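Local coordinates for dioxygenase (PDB 5V2D), which probably uses a non-haem iron centre to cleave the central double bond of lignin-derived stilbenes with dioxygen, as a member of the carotenoid cleavage oxygenase family, at residues 455-460 / 491-496; 79-84 / 407-412; 425-430 / 467-472. One frame throughout, in Å; residues are numbered along the deposited sequence.

Contact 1: residues 455-460 / 491-496. With FE (Fe (III) ion), chain E.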
loop_
_atom_site.group_PDB
_atom_site.type_symbol
_atom_site.label_atom_id
_atom_site.label_comp_id
_atom_site.label_asym_id
_atom_site.label_seq_id
_atom_site.Cartn_x
_atom_site.Cartn_y
_atom_site.Cartn_z
ATOM N N VAL A 455 11.946 0.613 10.811
ATOM C CA VAL A 455 11.204 1.674 11.444
ATOM C C VAL A 455 9.721 1.474 11.105
ATOM O O VAL A 455 9.358 1.221 9.948
ATOM C CB VAL A 455 11.679 3.015 10.974
ATOM C CG1 VAL A 455 10.847 4.146 11.661
ATOM C CG2 VAL A 455 13.165 3.187 11.270
ATOM N N ALA A 456 8.867 1.562 12.096
ATOM C CA ALA A 456 7.449 1.388 11.884
ATOM C C ALA A 456 6.641 2.054 12.956
ATOM O O ALA A 456 7.097 2.167 14.095
ATOM C CB ALA A 456 7.082 -0.109 11.894
ATOM N N LEU A 457 5.435 2.437 12.637
ATOM C CA LEU A 457 4.527 2.882 13.653
ATOM C C LEU A 457 4.014 1.701 14.439
ATOM O O LEU A 457 3.622 0.659 13.880
ATOM C CB LEU A 457 3.294 3.604 13.050
ATOM C CG LEU A 457 3.586 5.066 12.597
ATOM C CD1 LEU A 457 2.379 5.554 11.835
ATOM C CD2 LEU A 457 3.878 6.013 13.743
ATOM N N LEU A 458 4.012 1.911 15.745
ATOM C CA LEU A 458 3.469 0.993 16.721
ATOM C C LEU A 458 2.234 1.658 17.329
ATOM O O LEU A 458 2.285 2.758 17.872
ATOM C CB LEU A 458 4.524 0.671 17.806
ATOM C CG LEU A 458 4.019 -0.131 19.046
ATOM C CD1 LEU A 458 3.649 -1.503 18.599
ATOM C CD2 LEU A 458 5.090 -0.166 20.152
ATOM N N ASN A 459 1.112 0.974 17.182
ATOM C CA ASN A 459 -0.156 1.397 17.691
ATOM C C ASN A 459 -0.335 0.686 19.051
ATOM O O ASN A 459 -0.432 -0.541 19.078
ATOM C CB ASN A 459 -1.332 0.988 16.766
ATOM C CG ASN A 459 -1.072 1.251 15.310
ATOM O OD1 ASN A 459 -0.775 2.376 14.951
ATOM N ND2 ASN A 459 -1.064 0.121 14.461
ATOM N N LEU A 460 -0.444 1.462 20.114
ATOM C CA LEU A 460 -0.673 0.939 21.443
ATOM C C LEU A 460 -2.157 1.099 21.635
ATOM O O LEU A 460 -2.648 2.165 22.033
ATOM C CB LEU A 460 0.122 1.714 22.464
ATOM C CG LEU A 460 1.592 1.414 22.806
ATOM C CD1 LEU A 460 2.059 0.038 22.476
ATOM C CD2 LEU A 460 2.515 2.385 22.131
ATOM N N ARG A 491 -3.799 7.340 13.011
ATOM C CA ARG A 491 -4.732 6.355 12.412
ATOM C C ARG A 491 -3.933 5.323 11.590
ATOM O O ARG A 491 -2.855 5.586 11.092
ATOM C CB ARG A 491 -5.724 7.087 11.511
ATOM C CG ARG A 491 -6.908 6.285 11.102
ATOM C CD ARG A 491 -7.951 7.219 10.425
ATOM N NE ARG A 491 -9.245 6.507 10.330
ATOM C CZ ARG A 491 -9.784 6.004 9.209
ATOM N NH1 ARG A 491 -10.958 5.366 9.298
ATOM N NH2 ARG A 491 -9.195 6.093 7.996
ATOM N N MET A 492 -4.510 4.169 11.419
ATOM C CA MET A 492 -3.920 3.152 10.528
ATOM C C MET A 492 -3.658 3.754 9.191
ATOM O O MET A 492 -4.478 4.523 8.704
ATOM C CB MET A 492 -4.806 1.905 10.473
ATOM C CG MET A 492 -4.299 0.777 9.618
ATOM S SD MET A 492 -2.728 0.181 10.293
ATOM C CE MET A 492 -2.296 -1.105 9.176
ATOM N N SER A 493 -2.537 3.392 8.586
ATOM C CA SER A 493 -2.061 3.934 7.352
ATOM C C SER A 493 -2.048 2.866 6.274
ATOM O O SER A 493 -2.297 1.640 6.504
ATOM C CB SER A 493 -0.660 4.547 7.493
ATOM O OG SER A 493 -0.613 5.473 8.618
ATOM N N LEU A 494 -1.706 3.299 5.096
ATOM C CA LEU A 494 -1.333 2.411 4.043
ATOM C C LEU A 494 0.183 2.494 3.838
ATOM O O LEU A 494 0.932 2.237 4.801
ATOM C CB LEU A 494 -2.205 2.661 2.818
ATOM C CG LEU A 494 -3.634 2.155 2.912
ATOM C CD1 LEU A 494 -4.504 2.642 1.702
ATOM C CD2 LEU A 494 -3.734 0.657 3.087
ATOM N N HIS A 495 0.670 2.816 2.665
ATOM C CA HIS A 495 2.092 2.631 2.388
ATOM C C HIS A 495 2.980 3.816 2.645
ATOM O O HIS A 495 2.497 4.939 2.680
ATOM C CB HIS A 495 2.285 2.169 0.926
ATOM C CG HIS A 495 1.564 0.917 0.655
ATOM N ND1 HIS A 495 2.004 -0.311 1.160
ATOM C CD2 HIS A 495 0.446 0.658 -0.096
ATOM C CE1 HIS A 495 1.180 -1.265 0.718
ATOM N NE2 HIS A 495 0.231 -0.704 -0.036
ATOM N N GLY A 496 4.252 3.545 2.906
ATOM C CA GLY A 496 5.212 4.617 3.167
ATOM C C GLY A 496 6.519 4.388 2.472
ATOM O O GLY A 496 6.717 3.368 1.731
HETATM FE FE FE E . -0.871 -1.679 -1.557
HETATM O O HOH W 1 -2.514 -1.448 -0.331
#

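Contact 2: residues 79-84 / 407-412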
loop_
_atom_site.group_PDB
_atom_site.type_symbol
_atom_site.label_atom_id
_atom_site.label_comp_id
_atom_site.label_asym_id
_atom_site.label_seq_id
_atom_site.Cartn_x
_atom_site.Cartn_y
_atom_site.Cartn_z
ATOM N N ILE A 79 -15.575 2.361 3.363
ATOM C CA ILE A 79 -14.487 1.409 3.585
ATOM C C ILE A 79 -13.221 2.203 3.864
ATOM O O ILE A 79 -13.105 3.431 3.480
ATOM C CB ILE A 79 -14.334 0.411 2.453
ATOM C CG1 ILE A 79 -13.802 1.083 1.176
ATOM C CG2 ILE A 79 -15.677 -0.329 2.250
ATOM C CD1 ILE A 79 -13.471 0.147 0.066
ATOM N N PHE A 80 -12.285 1.549 4.546
ATOM C CA PHE A 80 -11.037 2.240 4.948
ATOM C C PHE A 80 -10.276 2.770 3.770
ATOM O O PHE A 80 -9.755 3.891 3.818
ATOM C CB PHE A 80 -10.160 1.231 5.729
ATOM C CG PHE A 80 -8.763 1.719 6.008
ATOM C CD1 PHE A 80 -7.709 1.055 5.495
ATOM C CD2 PHE A 80 -8.560 2.772 6.818
ATOM C CE1 PHE A 80 -6.383 1.436 5.782
ATOM C CE2 PHE A 80 -7.265 3.215 7.080
ATOM C CZ PHE A 80 -6.178 2.517 6.557
ATOM N N PHE A 81 -10.258 2.041 2.667
ATOM C CA PHE A 81 -9.521 2.417 1.470
ATOM C C PHE A 81 -10.062 3.702 0.786
ATOM O O PHE A 81 -9.486 4.156 -0.194
ATOM C CB PHE A 81 -9.507 1.291 0.429
ATOM C CG PHE A 81 -8.788 0.055 0.822
ATOM C CD1 PHE A 81 -7.764 0.021 1.731
ATOM C CD2 PHE A 81 -9.001 -1.119 0.060
ATOM C CE1 PHE A 81 -7.096 -1.171 2.079
ATOM C CE2 PHE A 81 -8.299 -2.311 0.329
ATOM C CZ PHE A 81 -7.369 -2.344 1.378
ATOM N N ASN A 82 -11.171 4.238 1.266
ATOM C CA ASN A 82 -11.801 5.384 0.596
ATOM C C ASN A 82 -11.537 6.757 1.256
ATOM O O ASN A 82 -12.035 7.764 0.808
ATOM C CB ASN A 82 -13.293 5.169 0.478
ATOM C CG ASN A 82 -13.904 5.843 -0.762
ATOM O OD1 ASN A 82 -13.167 6.275 -1.732
ATOM N ND2 ASN A 82 -15.228 5.876 -0.775
ATOM N N GLY A 83 -10.708 6.799 2.279
ATOM C CA GLY A 83 -10.537 8.023 3.057
ATOM C C GLY A 83 -9.536 8.980 2.388
ATOM O O GLY A 83 -8.575 8.528 1.757
ATOM N N ASP A 84 -9.782 10.259 2.531
ATOM C CA ASP A 84 -8.865 11.315 2.011
ATOM C C ASP A 84 -7.425 11.028 2.461
ATOM O O ASP A 84 -7.187 10.747 3.635
ATOM C CB ASP A 84 -9.311 12.662 2.494
ATOM C CG ASP A 84 -10.748 12.959 2.046
ATOM O OD1 ASP A 84 -10.930 13.308 0.864
ATOM O OD2 ASP A 84 -11.636 12.860 2.901
ATOM N N PRO A 407 -8.995 -5.831 15.201
ATOM C CA PRO A 407 -9.369 -5.049 14.016
ATOM C C PRO A 407 -8.887 -5.677 12.758
ATOM O O PRO A 407 -8.007 -6.510 12.792
ATOM C CB PRO A 407 -8.741 -3.674 14.293
ATOM C CG PRO A 407 -7.660 -3.929 15.265
ATOM C CD PRO A 407 -8.016 -5.141 16.057
ATOM N N PHE A 408 -9.430 -5.229 11.655
ATOM C CA PHE A 408 -8.887 -5.454 10.323
ATOM C C PHE A 408 -7.406 -4.933 10.249
ATOM O O PHE A 408 -7.046 -3.897 10.785
ATOM C CB PHE A 408 -9.789 -4.679 9.317
ATOM C CG PHE A 408 -9.402 -4.807 7.861
ATOM C CD1 PHE A 408 -9.135 -3.651 7.080
ATOM C CD2 PHE A 408 -9.383 -6.051 7.229
ATOM C CE1 PHE A 408 -8.814 -3.745 5.705
ATOM C CE2 PHE A 408 -9.055 -6.143 5.865
ATOM C CZ PHE A 408 -8.786 -4.997 5.096
ATOM N N GLN A 409 -6.579 -5.656 9.522
ATOM C CA GLN A 409 -5.129 -5.395 9.340
ATOM C C GLN A 409 -4.390 -5.286 10.751
ATOM O O GLN A 409 -3.538 -4.432 10.959
ATOM C CB GLN A 409 -4.919 -4.153 8.467
ATOM C CG GLN A 409 -5.234 -4.303 6.938
ATOM C CD GLN A 409 -5.209 -2.930 6.199
ATOM O OE1 GLN A 409 -5.719 -1.932 6.779
ATOM N NE2 GLN A 409 -4.537 -2.811 4.993
ATOM N N PHE A 410 -4.747 -6.142 11.701
ATOM C CA PHE A 410 -4.048 -6.285 12.946
ATOM C C PHE A 410 -2.785 -7.179 12.808
ATOM O O PHE A 410 -2.904 -8.346 12.451
ATOM C CB PHE A 410 -4.989 -6.885 14.029
ATOM C CG PHE A 410 -4.357 -7.002 15.385
ATOM C CD1 PHE A 410 -3.848 -8.193 15.812
ATOM C CD2 PHE A 410 -4.303 -5.959 16.226
ATOM C CE1 PHE A 410 -3.285 -8.317 17.105
ATOM C CE2 PHE A 410 -3.730 -6.060 17.467
ATOM C CZ PHE A 410 -3.202 -7.288 17.902
ATOM N N PHE A 411 -1.594 -6.633 13.102
ATOM C CA PHE A 411 -0.366 -7.383 12.959
ATOM C C PHE A 411 0.408 -7.202 14.255
ATOM O O PHE A 411 0.779 -6.093 14.587
ATOM C CB PHE A 411 0.446 -6.969 11.772
ATOM C CG PHE A 411 -0.261 -7.122 10.479
ATOM C CD1 PHE A 411 -0.274 -8.358 9.846
ATOM C CD2 PHE A 411 -0.869 -6.041 9.860
ATOM C CE1 PHE A 411 -0.849 -8.522 8.589
ATOM C CE2 PHE A 411 -1.516 -6.205 8.653
ATOM C CZ PHE A 411 -1.520 -7.436 7.988
ATOM N N ASN A 412 0.611 -8.294 15.004
ATOM C CA ASN A 412 1.256 -8.196 16.310
ATOM C C ASN A 412 2.686 -8.631 16.303
ATOM O O ASN A 412 3.266 -8.717 17.377
ATOM C CB ASN A 412 0.456 -8.946 17.410
ATOM C CG ASN A 412 0.244 -10.413 17.092
ATOM O OD1 ASN A 412 0.722 -10.911 16.057
ATOM N ND2 ASN A 412 -0.521 -11.115 17.980
#

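Contact 3: residues 425-430 / 467-472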
loop_
_atom_site.group_PDB
_atom_site.type_symbol
_atom_site.label_atom_id
_atom_site.label_comp_id
_atom_site.label_asym_id
_atom_site.label_seq_id
_atom_site.Cartn_x
_atom_site.Cartn_y
_atom_site.Cartn_z
ATOM N N ASP A 425 13.145 -13.782 12.599
ATOM C CA ASP A 425 13.575 -13.095 13.838
ATOM C C ASP A 425 12.449 -12.026 14.032
ATOM O O ASP A 425 12.324 -11.138 13.178
ATOM C CB ASP A 425 14.920 -12.407 13.507
ATOM C CG ASP A 425 15.530 -11.530 14.715
ATOM O OD1 ASP A 425 15.047 -11.715 15.897
ATOM O OD2 ASP A 425 16.565 -10.644 14.555
ATOM N N ALA A 426 11.639 -12.137 15.080
ATOM C CA ALA A 426 10.455 -11.286 15.229
ATOM C C ALA A 426 10.426 -10.526 16.530
ATOM O O ALA A 426 10.903 -11.028 17.562
ATOM C CB ALA A 426 9.186 -12.125 15.122
ATOM N N TRP A 427 9.856 -9.308 16.516
ATOM C CA TRP A 427 9.576 -8.601 17.758
ATOM C C TRP A 427 8.075 -8.613 18.030
ATOM O O TRP A 427 7.256 -8.200 17.164
ATOM C CB TRP A 427 10.147 -7.164 17.738
ATOM C CG TRP A 427 9.912 -6.501 19.053
ATOM C CD1 TRP A 427 10.295 -6.978 20.257
ATOM C CD2 TRP A 427 9.212 -5.277 19.325
ATOM N NE1 TRP A 427 9.912 -6.130 21.254
ATOM C CE2 TRP A 427 9.241 -5.086 20.715
ATOM C CE3 TRP A 427 8.625 -4.295 18.533
ATOM C CZ2 TRP A 427 8.665 -3.981 21.336
ATOM C CZ3 TRP A 427 8.071 -3.206 19.149
ATOM C CH2 TRP A 427 8.071 -3.050 20.504
ATOM N N PHE A 428 7.704 -9.037 19.232
ATOM C CA PHE A 428 6.324 -8.929 19.739
ATOM C C PHE A 428 6.270 -7.771 20.718
ATOM O O PHE A 428 7.090 -7.721 21.670
ATOM C CB PHE A 428 5.947 -10.246 20.506
ATOM C CG PHE A 428 4.580 -10.203 21.177
ATOM C CD1 PHE A 428 3.423 -10.062 20.406
ATOM C CD2 PHE A 428 4.444 -10.333 22.563
ATOM C CE1 PHE A 428 2.163 -10.082 20.977
ATOM C CE2 PHE A 428 3.186 -10.339 23.166
ATOM C CZ PHE A 428 2.021 -10.199 22.356
ATOM N N PRO A 429 5.368 -6.812 20.519
ATOM C CA PRO A 429 5.420 -5.596 21.343
ATOM C C PRO A 429 4.633 -5.654 22.637
ATOM O O PRO A 429 4.379 -4.639 23.243
ATOM C CB PRO A 429 4.783 -4.545 20.414
ATOM C CG PRO A 429 3.740 -5.296 19.701
ATOM C CD PRO A 429 4.401 -6.657 19.415
ATOM N N GLY A 430 4.144 -6.816 23.023
ATOM C CA GLY A 430 3.253 -6.922 24.156
ATOM C C GLY A 430 1.838 -7.141 23.654
ATOM O O GLY A 430 1.517 -7.025 22.453
ATOM N N GLU A 467 3.654 5.288 18.781
ATOM C CA GLU A 467 5.104 5.530 18.789
ATOM C C GLU A 467 5.634 5.181 17.423
ATOM O O GLU A 467 5.108 4.257 16.804
ATOM C CB GLU A 467 5.853 4.565 19.786
ATOM C CG GLU A 467 5.380 4.807 21.190
ATOM C CD GLU A 467 6.015 3.821 22.250
ATOM O OE1 GLU A 467 6.558 2.823 21.868
ATOM O OE2 GLU A 467 5.950 4.075 23.444
ATOM N N LEU A 468 6.678 5.863 16.995
ATOM C CA LEU A 468 7.409 5.388 15.864
ATOM C C LEU A 468 8.646 4.593 16.430
ATOM O O LEU A 468 9.511 5.200 17.130
ATOM C CB LEU A 468 7.885 6.546 15.056
ATOM C CG LEU A 468 8.485 6.248 13.699
ATOM C CD1 LEU A 468 7.481 5.572 12.796
ATOM C CD2 LEU A 468 9.018 7.567 13.095
ATOM N N VAL A 469 8.675 3.280 16.225
ATOM C CA VAL A 469 9.752 2.463 16.809
ATOM C C VAL A 469 10.885 2.226 15.815
ATOM O O VAL A 469 10.647 2.133 14.591
ATOM C CB VAL A 469 9.259 1.130 17.363
ATOM C CG1 VAL A 469 8.339 1.428 18.534
ATOM C CG2 VAL A 469 8.633 0.219 16.325
ATOM N N VAL A 470 12.106 2.168 16.340
ATOM C CA VAL A 470 13.269 1.895 15.549
ATOM C C VAL A 470 13.986 0.654 16.089
ATOM O O VAL A 470 14.406 0.639 17.244
ATOM C CB VAL A 470 14.235 3.090 15.605
ATOM C CG1 VAL A 470 15.439 2.795 14.695
ATOM C CG2 VAL A 470 13.551 4.421 15.227
ATOM N N LEU A 471 14.088 -0.384 15.271
ATOM C CA LEU A 471 14.749 -1.667 15.651
ATOM C C LEU A 471 15.981 -1.834 14.813
ATOM O O LEU A 471 16.136 -1.249 13.715
ATOM C CB LEU A 471 13.833 -2.876 15.438
ATOM C CG LEU A 471 12.728 -3.032 16.472
ATOM C CD1 LEU A 471 11.618 -1.946 16.345
ATOM C CD2 LEU A 471 12.137 -4.428 16.334
ATOM N N ASP A 472 16.915 -2.617 15.373
ATOM C CA ASP A 472 18.169 -2.903 14.672
ATOM C C ASP A 472 17.966 -4.225 14.018
ATOM O O ASP A 472 17.604 -5.190 14.735
ATOM C CB ASP A 472 19.349 -2.985 15.715
ATOM C CG ASP A 472 20.700 -2.993 15.021
ATOM O OD1 ASP A 472 20.942 -3.802 14.091
ATOM O OD2 ASP A 472 21.534 -2.115 15.350
#

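Contact 1: residues 455-460 / 491-496
Leu457 directs its CD1 methyl from strand 452-460 to the hydroxyl of Ser493, CD1 to OG 4.4 Å. One strand repeat further on, Asn459 faces the same loop, and its ND2 lies 4.5 Å from Met492 SD. The two touches are long and bury just 91 Å² in all, and no hydrogen bond joins the segments; the nearest CA atoms, those of Asn459 and Met492, are still 8.3 Å apart. What links them is Gln436 of the neighbouring strand 433-442, whose OE1 is hydrogen-bonded to Ser493 OG and whose NE2 is hydrogen-bonded to Asn459 OD1. A single amide thus ties strand to loop and satisfies two buried polar groups. Two residues beyond Ser493 the loop delivers His495 to the iron, NE2 to FE 2.1 Å, with water 1 at 2.1 Å from FE as well. With CG beside the backbone N (chi1 -58°), the ring points NE2 at the metal and ND1 at Glu437 OE2, its hydrogen-bond partner. His188, His239 and His304 complete the four-histidine site of this oxygenase family. The carboxylate at ND1 would probably make the imidazole more electron-rich and strengthen its donation to iron, while fixing the ring's rotation.

Contact 2: residues 79-84 / 407-412
This is a loop-to-loop contact in which the Gln409 amide meets the rings of Phe80 and Phe81, joining the 3-10 turn at 80-82, between strands 60-67 and 85-93, to the 407-412 connection that precedes strand 413-418. The evidence is a small interface, 128 Å² in all, centred on that amide. Its OE1 approaches the Phe80 ring obliquely, 3.6 Å from CE1 and 3.8 Å from CD1, and the ring and amide planes are 75° apart. The other branch of the same amide, NE2, comes to the edge of the second ring, near its plane, 4.2 Å from Phe81 CE1. Neither approach is a hydrogen bond; the carbonyl finds its polar partner in the hydroxyl of Tyr36, which is also bonded to Phe408 O and whose ring meets Phe80 edge-to-face. Tyr36 probably helps to position both the amide and the ring it touches. Gln409 reaches across because its chain is extended beyond CG (chi2 171°), and on the way CG lies 3.8 Å above the Phe408 ring plane, toward the rim. Gln409 sits at the third position of a type II turn from Pro407 to Phe410, with positive phi (54°); the closing bond, Phe410 N to Pro407 O, is weak at 3.5 Å. Phenylalanines on loops near the metal centre are consistent with the carotenoid cleavage oxygenase fold: in relatives, loops on one face of the propeller form a dome over the iron on its axis, and these two loops probably belong to it.

Contact 3: residues 425-430 / 467-472
Trp427 and Leu471 meet through one methyl: Leu471 CD2 lies 3.7 Å from Trp427 CB and 4.1 Å from both CG and CE3 of the same indole. The methyl is thus lodged at the root of the side chain, where CB joins the ring, and comes at the ring system obliquely. The two side chains cross at about a right angle. Further out along the indole, the six-membered ring reaches Val469, with Trp427 CZ3 4.5 Å from Val469 CG2. Trp427 covers two successive residues of one strand face because Val469 and Leu471, two positions apart, both point toward it. Its CG stands anti to the backbone N (chi1 -177°), which carries the indole out toward strand 465-472. All of this is apolar, with no hydrogen bond between the segments, and the backbones keep apart: Trp427 CA and Leu471 CA are 8.9 Å from each other.

The contact joins two blades of the beta-propeller on which carotenoid cleavage oxygenases are built. Strand 424-427 is an outermost strand of the antiparallel sheet 371-375, 387-392, 413-418, 424-427, whereas strand 465-472 is an inner strand of the sheet that also holds 452-460 and 482-486.

A second shell holds the indole in place. Within its own segment Pro429 CA lies 3.6 Å above the indole plane, toward the rim, and Pro480 touches both Trp427 and Val469. Leu471 also packs on Leu414 of strand 413-418, the strand paired with Trp427 through backbone hydrogen bonds. Beyond these, polar ties secure the ends: Asp425 OD2 accepts a hydrogen bond from Met476 N, and Glu467 forms salt bridges to Arg483 and Arg465.

In the fold
Along the chain contact 2 opens at 79-84 and closes at 407-412 before the others begin; contacts 3 and 1 then alternate, in the order 425-430, 455-460, 467-472, 491-496. The centres of contacts 1 and 2 are about 11 Å apart, those of 1 and 3 about 12 Å, and those of 2 and 3 about 20 Å, though these last still touch where Asn412 packs on Phe428 and Pro429. Contacts 1 and 3 share one sheet, with strands 452-460 and 465-472 as antiparallel neighbours. Contacts 1 and 2 meet where Phe80 and Phe81 pack on Leu494. Strand pairing and looser side-chain contacts thus run from a blade interface to the loop carrying His495.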